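Local coordinates for CoA-binding domain-containing protein (Thermus thermophilus, PDB 1IUL) that is of unknown function but probably binds coenzyme A through a Rossmann-type domain, at residues 16-21 / 41-46; 82-87 / 104-109. All coordinates share one frame; numbering follows the deposited sequence.

From the N terminus the chain runs up strand 15-19, crosses over through helix 28-37 and comes back parallel on strand 42-46. Contact 1 (16-21 / 41-46) closes that beta-alpha-beta unit by joining a strand with neighbours on both sides to strand 42-46 at one edge of the parallel sheet. The chain then passes through the small antiparallel hairpin 54-59 and strand 73-76 before contact 2 (82-87 / 104-109) opens, so the two loops follow in series and neither nest nor cross. Contact 2 ties the run leading into helix 87-93 to the start of helix 107-115, spanning helix 87-93 and strand 98-100. The centres of contacts 1 and 2 lie about 18 Å apart.

Contact 1 (16-21 / 41-46)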
loop_
_atom_site.group_PDB
_atom_site.type_symbol
_atom_site.label_atom_id
_atom_site.label_comp_id
_atom_site.label_asym_id
_atom_site.label_seq_id
_atom_site.Cartn_x
_atom_site.Cartn_y
_atom_site.Cartn_z
ATOM N N ILE A 16 2.780 6.570 1.538
ATOM C CA ILE A 16 2.269 5.357 0.931
ATOM C C ILE A 16 3.088 4.217 1.510
ATOM O O ILE A 16 4.286 4.111 1.247
ATOM C CB ILE A 16 2.437 5.373 -0.611
ATOM C CG1 ILE A 16 1.581 6.487 -1.218
ATOM C CG2 ILE A 16 2.038 4.024 -1.193
ATOM C CD1 ILE A 16 1.731 6.624 -2.718
ATOM N N ALA A 17 2.456 3.387 2.333
ATOM C CA ALA A 17 3.146 2.248 2.921
ATOM C C ALA A 17 3.046 1.127 1.906
ATOM O O ALA A 17 1.987 0.909 1.321
ATOM C CB ALA A 17 2.486 1.835 4.229
ATOM N N VAL A 18 4.147 0.420 1.684
ATOM C CA VAL A 18 4.148 -0.675 0.725
ATOM C C VAL A 18 4.278 -2.006 1.436
ATOM O O VAL A 18 5.365 -2.379 1.864
ATOM C CB VAL A 18 5.308 -0.532 -0.277
ATOM C CG1 VAL A 18 5.283 -1.678 -1.287
ATOM C CG2 VAL A 18 5.208 0.811 -0.976
ATOM N N LEU A 19 3.166 -2.722 1.567
ATOM C CA LEU A 19 3.193 -4.022 2.223
ATOM C C LEU A 19 3.651 -5.060 1.214
ATOM O O LEU A 19 2.946 -5.357 0.250
ATOM C CB LEU A 19 1.810 -4.391 2.764
ATOM C CG LEU A 19 1.827 -5.492 3.827
ATOM C CD1 LEU A 19 2.578 -4.991 5.057
ATOM C CD2 LEU A 19 0.398 -5.895 4.188
ATOM N N GLY A 20 4.836 -5.612 1.445
ATOM C CA GLY A 20 5.384 -6.594 0.534
ATOM C C GLY A 20 6.463 -5.972 -0.340
ATOM O O GLY A 20 6.844 -6.544 -1.363
ATOM N N ALA A 21 6.945 -4.794 0.060
ATOM C CA ALA A 21 7.999 -4.085 -0.669
ATOM C C ALA A 21 9.145 -5.038 -1.006
ATOM O O ALA A 21 9.567 -5.840 -0.171
ATOM C CB ALA A 21 8.519 -2.916 0.170
ATOM N N TYR A 41 5.684 11.187 -3.519
ATOM C CA TYR A 41 5.118 10.440 -2.398
ATOM C C TYR A 41 6.214 9.890 -1.497
ATOM O O TYR A 41 7.288 9.513 -1.970
ATOM C CB TYR A 41 4.287 9.258 -2.899
ATOM C CG TYR A 41 3.018 9.635 -3.614
ATOM C CD1 TYR A 41 2.911 9.494 -4.995
ATOM C CD2 TYR A 41 1.909 10.103 -2.910
ATOM C CE1 TYR A 41 1.735 9.805 -5.660
ATOM C CE2 TYR A 41 0.725 10.419 -3.565
ATOM C CZ TYR A 41 0.646 10.267 -4.942
ATOM O OH TYR A 41 -0.519 10.580 -5.608
ATOM N N ARG A 42 5.941 9.837 -0.198
ATOM C CA ARG A 42 6.901 9.285 0.744
ATOM C C ARG A 42 6.517 7.823 0.954
ATOM O O ARG A 42 5.653 7.510 1.773
ATOM C CB ARG A 42 6.842 10.033 2.075
ATOM C CG ARG A 42 7.777 9.470 3.134
ATOM C CD ARG A 42 7.726 10.299 4.404
ATOM N NE ARG A 42 8.924 10.122 5.216
ATOM C CZ ARG A 42 9.427 11.057 6.014
ATOM N NH1 ARG A 42 8.832 12.241 6.110
ATOM N NH2 ARG A 42 10.527 10.812 6.716
ATOM N N VAL A 43 7.149 6.927 0.204
ATOM C CA VAL A 43 6.827 5.516 0.329
ATOM C C VAL A 43 7.628 4.851 1.441
ATOM O O VAL A 43 8.858 4.953 1.502
ATOM C CB VAL A 43 7.001 4.765 -1.037
ATOM C CG1 VAL A 43 7.192 5.768 -2.157
ATOM C CG2 VAL A 43 8.144 3.777 -0.980
ATOM N N LEU A 44 6.897 4.191 2.333
ATOM C CA LEU A 44 7.466 3.499 3.481
ATOM C C LEU A 44 7.410 1.998 3.261
ATOM O O LEU A 44 6.343 1.393 3.343
ATOM C CB LEU A 44 6.687 3.861 4.748
ATOM C CG LEU A 44 6.328 5.341 4.915
ATOM C CD1 LEU A 44 5.266 5.505 5.998
ATOM C CD2 LEU A 44 7.589 6.124 5.267
ATOM N N PRO A 45 8.566 1.374 2.987
ATOM C CA PRO A 45 8.631 -0.070 2.753
ATOM C C PRO A 45 8.423 -0.919 4.007
ATOM O O PRO A 45 9.008 -0.655 5.061
ATOM C CB PRO A 45 10.019 -0.272 2.142
ATOM C CG PRO A 45 10.830 0.851 2.687
ATOM C CD PRO A 45 9.893 2.012 2.880
ATOM N N VAL A 46 7.580 -1.938 3.882
ATOM C CA VAL A 46 7.301 -2.848 4.982
ATOM C C VAL A 46 7.367 -4.278 4.453
ATOM O O VAL A 46 6.575 -4.670 3.596
ATOM C CB VAL A 46 5.899 -2.600 5.589
ATOM C CG1 VAL A 46 5.589 -3.665 6.644
ATOM C CG2 VAL A 46 5.833 -1.212 6.211
#
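I16 N donates to R42 O at 3.0 Å and opens a parallel pairing in which I16 stands beside V43, A17 beside L44, V18 beside P45 and L19 beside V46. The two strands, with helix 28-37 between them in sequence, form a beta-alpha-beta unit of the Rossmann-like fold, and their axes diverge by 25°. The bonds then change direction in turn: L44 N reaches I16 O, V18 N reaches L44 O, and V46 N reaches V18 O. P45, with no N-H to give, takes its place without breaking the series. On the face carrying I16, V18, V43 and P45, the side chains of V18 and V43 lie side by side, V18 CG2 to V43 CG2 at 4.2 Å.

Just before strand 42-46, the ring of Y41 takes I16 CD1 over one face, 3.7 Å from its centroid in a CH-pi contact. With CG1 anti to the carbonyl carbon (chi1 -65°) and the chain extended beyond it, the isoleucine carries this methyl to the ring. Y41 OH is bonded to L10 O, and L36 of helix 28-37 touches both side chains. With the ring cut back to an alanine here, a gap would probably open beside I16 CD1 and L10 O would lose its hydroxyl partner.

On the other face, L19 CD1 meets V46 CG1 at 3.7 Å. At the type II turn, G20 N lies almost on the extension of the V46 C=O bond, 2.9 Å from V46 O.

Contact 2 (82-87 / 104-109); sequences ALMDHL and IRHPEF
H106 ND1 accepts from F109 N at 3.0 Å, a nearly straight bond (167°) lying close to the imidazole plane. It makes H106 the N-cap of helix 107-115, and the backbone N of H106 is itself bonded to E110 OE2. M84 comes up to this cap: its SD lies 3.6 Å from H106 CE1, oblique to the ring, and also approaches F109 near its ring edge. Bends at chi2 and chi3 fold the methionine chain so that M84 CE reaches the carboxylate end of E108, 3.7 Å from E108 CD.

F109 and L83 carry the apolar part. With CG anti to the backbone N (chi1 -176°), the F109 ring reaches across to the 82-87 segment, where L83 CB sits over one face, 4.1 Å from the centroid. L87 CD2 approaches F109 CE1 at 3.8 Å, and L83 O comes as near as 3.4 Å to F109 CE1. L83 CD1 touches both I104 CG2 and H106 CB, each at 3.8 Å.

The turn running into helix 87-93 is thus packed against the N-terminal end of helix 107-115. No hydrogen bond crosses between the segments, so the join rests on apolar and sulfur contacts. Because ND1 accepts the capping bond, the proton of a neutral H106 would be expected on NE2.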
loop_
_atom_site.group_PDB
_atom_site.type_symbol
_atom_site.label_atom_id
_atom_site.label_comp_id
_atom_site.label_asym_id
_atom_site.label_seq_id
_atom_site.Cartn_x
_atom_site.Cartn_y
_atom_site.Cartn_z
ATOM N N ALA A 82 -2.239 -14.381 2.355
ATOM C CA ALA A 82 -1.422 -13.799 3.414
ATOM C C ALA A 82 -2.050 -12.543 3.994
ATOM O O ALA A 82 -1.461 -11.897 4.859
ATOM C CB ALA A 82 -0.030 -13.473 2.876
ATOM N N LEU A 83 -3.254 -12.212 3.538
ATOM C CA LEU A 83 -3.934 -10.999 3.987
ATOM C C LEU A 83 -4.671 -11.050 5.325
ATOM O O LEU A 83 -4.613 -10.091 6.099
ATOM C CB LEU A 83 -4.907 -10.520 2.901
ATOM C CG LEU A 83 -4.334 -10.202 1.514
ATOM C CD1 LEU A 83 -5.444 -9.662 0.621
ATOM C CD2 LEU A 83 -3.201 -9.189 1.633
ATOM N N MET A 84 -5.365 -12.149 5.602
ATOM C CA MET A 84 -6.125 -12.256 6.847
ATOM C C MET A 84 -5.262 -12.167 8.110
ATOM O O MET A 84 -5.691 -11.622 9.130
ATOM C CB MET A 84 -6.944 -13.547 6.854
ATOM C CG MET A 84 -8.394 -13.356 7.302
ATOM S SD MET A 84 -9.259 -11.991 6.510
ATOM C CE MET A 84 -10.264 -11.424 7.841
ATOM N N ASP A 85 -4.042 -12.687 8.039
ATOM C CA ASP A 85 -3.148 -12.639 9.185
ATOM C C ASP A 85 -2.711 -11.210 9.500
ATOM O O ASP A 85 -2.400 -10.895 10.647
ATOM C CB ASP A 85 -1.929 -13.522 8.933
ATOM C CG ASP A 85 -2.272 -14.999 8.964
ATOM O OD1 ASP A 85 -3.472 -15.328 9.092
ATOM O OD2 ASP A 85 -1.347 -15.831 8.860
ATOM N N HIS A 86 -2.709 -10.343 8.490
ATOM C CA HIS A 86 -2.312 -8.947 8.673
ATOM C C HIS A 86 -3.479 -8.014 9.006
ATOM O O HIS A 86 -3.275 -6.842 9.332
ATOM C CB HIS A 86 -1.607 -8.431 7.414
ATOM C CG HIS A 86 -0.262 -9.046 7.176
ATOM N ND1 HIS A 86 0.826 -8.792 7.983
ATOM C CD2 HIS A 86 0.166 -9.914 6.229
ATOM C CE1 HIS A 86 1.866 -9.479 7.544
ATOM N NE2 HIS A 86 1.493 -10.167 6.480
ATOM N N LEU A 87 -4.701 -8.535 8.924
ATOM C CA LEU A 87 -5.902 -7.750 9.200
ATOM C C LEU A 87 -5.842 -6.893 10.470
ATOM O O LEU A 87 -6.189 -5.714 10.437
ATOM C CB LEU A 87 -7.120 -8.674 9.270
ATOM C CG LEU A 87 -8.485 -8.167 8.786
ATOM C CD1 LEU A 87 -9.523 -8.548 9.820
ATOM C CD2 LEU A 87 -8.486 -6.662 8.564
ATOM N N ILE A 104 -4.992 -9.364 -6.725
ATOM C CA ILE A 104 -5.189 -9.570 -5.298
ATOM C C ILE A 104 -6.567 -9.124 -4.842
ATOM O O ILE A 104 -6.901 -7.942 -4.892
ATOM C CB ILE A 104 -4.128 -8.822 -4.457
ATOM C CG1 ILE A 104 -2.737 -9.377 -4.760
ATOM C CG2 ILE A 104 -4.425 -8.990 -2.975
ATOM C CD1 ILE A 104 -1.627 -8.364 -4.573
ATOM N N ARG A 105 -7.360 -10.098 -4.407
ATOM C CA ARG A 105 -8.707 -9.861 -3.904
ATOM C C ARG A 105 -8.901 -10.823 -2.743
ATOM O O ARG A 105 -8.287 -11.888 -2.704
ATOM C CB ARG A 105 -9.772 -10.166 -4.971
ATOM C CG ARG A 105 -9.655 -9.388 -6.273
ATOM C CD ARG A 105 -10.057 -7.928 -6.118
ATOM N NE ARG A 105 -11.323 -7.747 -5.411
ATOM C CZ ARG A 105 -12.412 -7.204 -5.951
ATOM N NH1 ARG A 105 -12.397 -6.787 -7.211
ATOM N NH2 ARG A 105 -13.511 -7.054 -5.226
ATOM N N HIS A 106 -9.745 -10.436 -1.794
ATOM C CA HIS A 106 -10.060 -11.269 -0.641
ATOM C C HIS A 106 -11.350 -10.720 -0.060
ATOM O O HIS A 106 -11.337 -9.748 0.691
ATOM C CB HIS A 106 -8.948 -11.215 0.407
ATOM C CG HIS A 106 -9.014 -12.327 1.409
ATOM N ND1 HIS A 106 -9.875 -12.309 2.487
ATOM C CD2 HIS A 106 -8.337 -13.497 1.491
ATOM C CE1 HIS A 106 -9.724 -13.418 3.187
ATOM N NE2 HIS A 106 -8.797 -14.157 2.605
ATOM N N PRO A 107 -12.488 -11.333 -0.421
ATOM C CA PRO A 107 -13.812 -10.913 0.050
ATOM C C PRO A 107 -13.868 -10.596 1.541
ATOM O O PRO A 107 -14.305 -9.514 1.936
ATOM C CB PRO A 107 -14.715 -12.087 -0.318
ATOM C CG PRO A 107 -14.038 -12.736 -1.478
ATOM C CD PRO A 107 -12.560 -12.500 -1.319
ATOM N N GLU A 108 -13.416 -11.538 2.363
ATOM C CA GLU A 108 -13.437 -11.350 3.807
ATOM C C GLU A 108 -12.621 -10.145 4.258
ATOM O O GLU A 108 -13.138 -9.251 4.922
ATOM C CB GLU A 108 -12.928 -12.604 4.515
ATOM C CG GLU A 108 -13.292 -12.632 5.988
ATOM C CD GLU A 108 -12.795 -13.872 6.687
ATOM O OE1 GLU A 108 -12.184 -14.731 6.016
ATOM O OE2 GLU A 108 -13.016 -13.985 7.911
ATOM N N PHE A 109 -11.344 -10.136 3.896
ATOM C CA PHE A 109 -10.444 -9.043 4.243
ATOM C C PHE A 109 -11.061 -7.690 3.876
ATOM O O PHE A 109 -11.107 -6.772 4.698
ATOM C CB PHE A 109 -9.118 -9.241 3.509
ATOM C CG PHE A 109 -8.071 -8.223 3.849
ATOM C CD1 PHE A 109 -7.452 -8.231 5.095
ATOM C CD2 PHE A 109 -7.680 -7.270 2.909
ATOM C CE1 PHE A 109 -6.456 -7.304 5.401
ATOM C CE2 PHE A 109 -6.686 -6.338 3.205
ATOM C CZ PHE A 109 -6.073 -6.355 4.451
#